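Local coordinates for methyltransferase FkbM (Methylobacillus flagellatus KT, PDB 2PY6), which probably catalyses methyl transfer as a member of the FkbM methyltransferase family, its substrate not established, at residues A[58-63]-A[79-84]; A[99-104]-A[127-132]. All coordinates share one frame; numbering follows the deposited sequence.

Overall arrangement
The two contacts follow one another along the chain without crossing. Contact 1 closes first: strand 54-58 ends in the loop 59-63, the chain runs through helix 64-68, and strand 77-82 returns parallel to the first strand. Contact 2 opens later, where strand 96-99, the next parallel neighbour, runs into helix 101-109; it closes, beyond strand 114-118, on helix 123-135. Contact 1 thus joins two strands at their C-terminal ends, and contact 2 joins two helices packed on one face of the same sheet. Their centres lie about 10 Å apart, and the contacts touch through Asp-84 OD2 and Thr-101 OG1, 2.6 Å apart, probably a hydrogen bond.

Contact 1 of 2, residues A[58-63]-A[79-84]; sequences LGTKGF and IAAVDD
Leu-58 and Val-82 are neighbours on two parallel strands of an alpha/beta sheet, paired where strand 54-58 runs out into its loop. Their side chains lie side by side on one face and point the same way, with Leu-58 CD2 3.6 Å from Val-82 CG2. The pairing carries one residue further through Gly-59 N, which donates to Val-82 O at 3.1 Å. Gly-59 has phi/psi of 95°/145°, a backbone shape in which a CB would collide with the carbonyl oxygen before it.

Beyond the glycine the chain is held by side chains. Thr-60 OG1 donates to Asp-83 OD2 at 2.6 Å, and the carboxylate oxygen receives it on its anti lone pair, away from OD1; the two side chains cross at about a right angle. With chi1 at 61°, OG1 sits between the backbone N and the carbonyl carbon, while CG2, beside the backbone N, rests 4.0 Å from Ala-81 CB. An alanine at Thr-60 would probably leave Asp-83 OD2 without its hydroxyl partner and open a small gap beside Ala-81.

Further out, Asp-83 OD1 accepts from Phe-85 N, so both carboxylate oxygens are engaged and the group is likely to be kept from turning. Phe-104 of helix 101-109 and Phe-129 of helix 123-135 cover both Leu-58 and Val-82. On the other flank of the strand end, Thr-119 OG1 is hydrogen-bonded to Leu-58 O. A water completes the polar link, accepting from Thr-60 N at 3.0 Å and donating to Asp-83 OD2 at 3.2 Å.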
loop_
_atom_site.group_PDB
_atom_site.type_symbol
_atom_site.label_atom_id
_atom_site.label_comp_id
_atom_site.label_asym_id
_atom_site.label_seq_id
_atom_site.Cartn_x
_atom_site.Cartn_y
_atom_site.Cartn_z
ATOM N N LEU A 58 23.020 9.674 -2.348
ATOM C CA LEU A 58 22.315 8.742 -1.477
ATOM C C LEU A 58 20.844 9.076 -1.555
ATOM O O LEU A 58 20.436 10.198 -1.218
ATOM C CB LEU A 58 22.803 8.844 -0.036
ATOM C CG LEU A 58 24.304 8.723 0.176
ATOM C CD1 LEU A 58 24.645 8.935 1.666
ATOM C CD2 LEU A 58 24.828 7.374 -0.360
ATOM N N GLY A 59 20.056 8.103 -1.992
ATOM C CA GLY A 59 18.613 8.264 -2.166
ATOM C C GLY A 59 18.232 8.644 -3.587
ATOM O O GLY A 59 18.955 9.368 -4.248
ATOM N N THR A 60 17.093 8.144 -4.062
ATOM C CA THR A 60 16.625 8.454 -5.413
ATOM C C THR A 60 15.269 9.177 -5.406
ATOM O O THR A 60 14.674 9.393 -6.456
ATOM C CB THR A 60 16.522 7.194 -6.314
ATOM O OG1 THR A 60 15.588 6.256 -5.765
ATOM C CG2 THR A 60 17.868 6.523 -6.508
ATOM N N LYS A 61 14.820 9.593 -4.225
ATOM C CA LYS A 61 13.526 10.221 -4.048
ATOM C C LYS A 61 13.658 11.583 -3.366
ATOM O O LYS A 61 12.686 12.031 -2.761
ATOM C CB LYS A 61 12.612 9.320 -3.178
ATOM C CG LYS A 61 12.199 7.985 -3.800
ATOM N N GLY A 62 14.813 12.251 -3.468
ATOM C CA GLY A 62 15.024 13.521 -2.744
ATOM C C GLY A 62 15.313 14.689 -3.667
ATOM O O GLY A 62 14.695 14.809 -4.710
ATOM N N PHE A 63 16.244 15.557 -3.275
ATOM C CA PHE A 63 16.668 16.703 -4.094
ATOM C C PHE A 63 17.793 16.331 -5.102
ATOM O O PHE A 63 18.385 17.212 -5.709
ATOM C CB PHE A 63 17.173 17.843 -3.167
ATOM C CG PHE A 63 16.075 18.644 -2.437
ATOM C CD1 PHE A 63 14.827 18.096 -2.113
ATOM C CD2 PHE A 63 16.357 19.931 -1.986
ATOM C CE1 PHE A 63 13.869 18.850 -1.428
ATOM C CE2 PHE A 63 15.408 20.687 -1.296
ATOM C CZ PHE A 63 14.162 20.144 -1.018
ATOM N N ILE A 79 29.148 9.350 -9.803
ATOM C CA ILE A 79 29.328 7.954 -10.209
ATOM C C ILE A 79 28.174 6.976 -9.960
ATOM O O ILE A 79 28.103 5.938 -10.618
ATOM C CB ILE A 79 30.621 7.366 -9.594
ATOM C CG1 ILE A 79 30.519 7.210 -8.093
ATOM C CG2 ILE A 79 31.839 8.265 -9.941
ATOM C CD1 ILE A 79 31.636 6.414 -7.517
ATOM N N ALA A 80 27.262 7.279 -9.043
ATOM C CA ALA A 80 26.198 6.316 -8.729
ATOM C C ALA A 80 25.207 6.920 -7.807
ATOM O O ALA A 80 25.462 7.986 -7.241
ATOM C CB ALA A 80 26.811 5.069 -8.052
ATOM N N ALA A 81 24.083 6.222 -7.659
ATOM C CA ALA A 81 23.047 6.568 -6.696
ATOM C C ALA A 81 22.764 5.295 -5.930
ATOM O O ALA A 81 22.739 4.210 -6.515
ATOM C CB ALA A 81 21.783 7.103 -7.363
ATOM N N VAL A 82 22.564 5.453 -4.624
ATOM C CA VAL A 82 22.305 4.365 -3.732
ATOM C C VAL A 82 20.836 4.241 -3.463
ATOM O O VAL A 82 20.166 5.203 -3.088
ATOM C CB VAL A 82 23.058 4.543 -2.380
ATOM C CG1 VAL A 82 22.685 3.469 -1.424
ATOM C CG2 VAL A 82 24.541 4.523 -2.620
ATOM N N ASP A 83 20.334 3.036 -3.665
ATOM C CA ASP A 83 18.939 2.712 -3.343
ATOM C C ASP A 83 18.820 1.174 -3.229
ATOM O O ASP A 83 18.820 0.442 -4.235
ATOM C CB ASP A 83 17.949 3.286 -4.371
ATOM C CG ASP A 83 16.473 3.204 -3.899
ATOM O OD1 ASP A 83 16.099 2.299 -3.098
ATOM O OD2 ASP A 83 15.674 4.070 -4.341
ATOM N N ASP A 84 18.743 0.711 -1.984
ATOM C CA ASP A 84 18.636 -0.722 -1.653
ATOM C C ASP A 84 17.347 -1.394 -2.149
ATOM O O ASP A 84 17.291 -2.614 -2.223
ATOM C CB ASP A 84 18.740 -0.945 -0.129
ATOM C CG ASP A 84 20.130 -0.653 0.420
ATOM O OD1 ASP A 84 21.116 -1.076 -0.212
ATOM O OD2 ASP A 84 20.239 -0.025 1.500
HETATM O O HOH W 1 15.596 6.408 -2.141
#

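Contact 2 of 2, residues A[99-104]-A[127-132]; sequences ISTDRF and RFFDQI
Two helices lying on the same face of a largely parallel sheet meet here, the first turn of helix 101-109 against the middle of helix 123-135, and Thr-101 and Ile-132 are at the centre of the meeting. Thr-101 CG2 packs 4.1 Å from Ile-132 CG2. That methyl also touches Phe-104, whose CE2 lies 4.1 Å from Ile-132 CG2, so one branch of the isoleucine serves two residues of the opposing helix. Ile-132 chi1 of -72° sets CG1 anti to the carbonyl carbon, and CG1 lies 3.7 Å above the plane of the Phe-128 ring, offset toward its rim; CG2 is anti to the backbone N.

The hydroxyl of Thr-101 turns to the two phenylalanines. Its OG1 comes to the edge of the Phe-128 ring, near the ring plane, 4.1 Å from CE2, the two side chains meeting tip to tip. Phe-129 approaches obliquely, its CE1 4.0 Å from Thr-101 OG1. These are van der Waals contacts; the polar need of the hydroxyl is met by Asp-84 OD2, to which it is hydrogen-bonded. The rings also pack on each other, Phe-128 CD2 lying 3.8 Å above the Phe-129 plane toward the rim.

The start of helix 101-109 is capped by Ser-100, whose OG accepts from Arg-103 N at 3.0 Å. The same OG bonds Asp-102 OD2 of a second subunit, and the Phe-128 ring meets His-88 of that subunit edge-to-face, so the contact borders a subunit interface. Inward, Phe-104 touches Val-56 and Ala-116 of the sheet, and Phe-129 touches Asn-118. With parallel strands in the order 96-99, 77-82, 54-58, 114-118, 140-142 and two helices on one face, the arrangement is consistent with a Rossmann-like alpha/beta fold.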
loop_
_atom_site.group_PDB
_atom_site.type_symbol
_atom_site.label_atom_id
_atom_site.label_comp_id
_atom_site.label_asym_id
_atom_site.label_seq_id
_atom_site.Cartn_x
_atom_site.Cartn_y
_atom_site.Cartn_z
ATOM N N ILE A 99 23.040 1.476 -6.990
ATOM C CA ILE A 99 23.790 0.509 -6.190
ATOM C C ILE A 99 23.216 0.356 -4.779
ATOM O O ILE A 99 22.375 1.135 -4.352
ATOM C CB ILE A 99 25.283 0.890 -6.110
ATOM C CG1 ILE A 99 25.494 2.211 -5.364
ATOM C CG2 ILE A 99 25.913 0.910 -7.546
ATOM C CD1 ILE A 99 26.960 2.571 -5.125
ATOM N N SER A 100 23.630 -0.702 -4.095
ATOM C CA SER A 100 23.205 -0.960 -2.728
ATOM C C SER A 100 24.054 -0.133 -1.764
ATOM O O SER A 100 25.129 0.347 -2.118
ATOM C CB SER A 100 23.381 -2.458 -2.391
ATOM O OG SER A 100 24.763 -2.795 -2.261
ATOM N N THR A 101 23.589 0.032 -0.541
ATOM C CA THR A 101 24.364 0.743 0.445
ATOM C C THR A 101 25.665 0.007 0.737
ATOM O O THR A 101 26.689 0.661 0.976
ATOM C CB THR A 101 23.603 0.920 1.768
ATOM O OG1 THR A 101 22.315 1.486 1.512
ATOM C CG2 THR A 101 24.389 1.819 2.732
ATOM N N ASP A 102 25.625 -1.340 0.759
ATOM C CA ASP A 102 26.844 -2.138 0.942
ATOM C C ASP A 102 27.872 -1.890 -0.174
ATOM O O ASP A 102 29.056 -1.847 0.095
ATOM C CB ASP A 102 26.551 -3.648 1.054
ATOM C CG ASP A 102 26.020 -4.064 2.428
ATOM O OD1 ASP A 102 26.115 -3.280 3.420
ATOM O OD2 ASP A 102 25.509 -5.204 2.523
ATOM N N ARG A 103 27.419 -1.717 -1.413
ATOM C CA ARG A 103 28.327 -1.428 -2.519
ATOM C C ARG A 103 28.993 -0.039 -2.365
ATOM O O ARG A 103 30.184 0.141 -2.658
ATOM C CB ARG A 103 27.566 -1.547 -3.842
ATOM C CG ARG A 103 28.370 -1.263 -5.123
ATOM C CD ARG A 103 29.647 -2.070 -5.240
ATOM N NE ARG A 103 30.310 -1.836 -6.540
ATOM C CZ ARG A 103 31.631 -1.864 -6.773
ATOM N NH1 ARG A 103 32.517 -2.063 -5.788
ATOM N NH2 ARG A 103 32.081 -1.639 -8.010
ATOM N N PHE A 104 28.219 0.916 -1.865
ATOM C CA PHE A 104 28.679 2.258 -1.606
ATOM C C PHE A 104 29.762 2.296 -0.532
ATOM O O PHE A 104 30.800 2.914 -0.730
ATOM C CB PHE A 104 27.473 3.134 -1.224
ATOM C CG PHE A 104 27.813 4.363 -0.407
ATOM C CD1 PHE A 104 28.667 5.339 -0.900
ATOM C CD2 PHE A 104 27.198 4.579 0.817
ATOM C CE1 PHE A 104 28.946 6.468 -0.166
ATOM C CE2 PHE A 104 27.476 5.701 1.553
ATOM C CZ PHE A 104 28.354 6.652 1.060
ATOM N N ARG A 127 18.748 10.295 8.632
ATOM C CA ARG A 127 19.551 9.807 9.770
ATOM C C ARG A 127 20.245 8.482 9.462
ATOM O O ARG A 127 21.323 8.227 9.937
ATOM C CB ARG A 127 18.651 9.591 11.006
ATOM C CG ARG A 127 18.102 10.856 11.613
ATOM C CD ARG A 127 17.087 10.538 12.700
ATOM N NE ARG A 127 16.778 11.761 13.420
ATOM C CZ ARG A 127 15.896 11.865 14.405
ATOM N NH1 ARG A 127 15.162 10.844 14.776
ATOM N NH2 ARG A 127 15.721 13.034 14.980
ATOM N N PHE A 128 19.575 7.624 8.702
ATOM C CA PHE A 128 20.161 6.369 8.291
ATOM C C PHE A 128 21.453 6.642 7.492
ATOM O O PHE A 128 22.545 6.268 7.887
ATOM C CB PHE A 128 19.160 5.547 7.454
ATOM C CG PHE A 128 19.805 4.397 6.768
ATOM C CD1 PHE A 128 20.229 3.297 7.508
ATOM C CD2 PHE A 128 20.076 4.448 5.393
ATOM C CE1 PHE A 128 20.880 2.245 6.880
ATOM C CE2 PHE A 128 20.715 3.416 4.770
ATOM C CZ PHE A 128 21.128 2.312 5.503
ATOM N N PHE A 129 21.328 7.334 6.379
ATOM C CA PHE A 129 22.503 7.635 5.558
ATOM C C PHE A 129 23.599 8.480 6.230
ATOM O O PHE A 129 24.785 8.320 5.927
ATOM C CB PHE A 129 22.068 8.300 4.268
ATOM C CG PHE A 129 21.495 7.355 3.250
ATOM C CD1 PHE A 129 22.222 6.231 2.826
ATOM C CD2 PHE A 129 20.311 7.647 2.629
ATOM C CE1 PHE A 129 21.718 5.399 1.835
ATOM C CE2 PHE A 129 19.799 6.812 1.649
ATOM C CZ PHE A 129 20.519 5.690 1.258
ATOM N N ASP A 130 23.202 9.423 7.078
ATOM C CA ASP A 130 24.163 10.219 7.815
ATOM C C ASP A 130 24.952 9.344 8.750
ATOM O O ASP A 130 26.148 9.495 8.820
ATOM C CB ASP A 130 23.499 11.378 8.585
ATOM C CG ASP A 130 23.189 12.581 7.683
ATOM O OD1 ASP A 130 23.787 12.672 6.582
ATOM O OD2 ASP A 130 22.327 13.410 8.059
ATOM N N GLN A 131 24.303 8.406 9.444
ATOM C CA GLN A 131 25.051 7.525 10.313
ATOM C C GLN A 131 25.891 6.545 9.501
ATOM O O GLN A 131 26.990 6.275 9.877
ATOM C CB GLN A 131 24.168 6.812 11.338
ATOM C CG GLN A 131 24.971 6.006 12.362
ATOM C CD GLN A 131 26.037 6.820 13.101
ATOM O OE1 GLN A 131 25.744 7.863 13.703
ATOM N NE2 GLN A 131 27.285 6.332 13.067
ATOM N N ILE A 132 25.388 5.983 8.408
ATOM C CA ILE A 132 26.232 5.116 7.574
ATOM C C ILE A 132 27.546 5.808 7.223
ATOM O O ILE A 132 28.625 5.211 7.315
ATOM C CB ILE A 132 25.537 4.751 6.228
ATOM C CG1 ILE A 132 24.386 3.762 6.459
ATOM C CG2 ILE A 132 26.550 4.188 5.209
ATOM C CD1 ILE A 132 24.787 2.467 7.116
#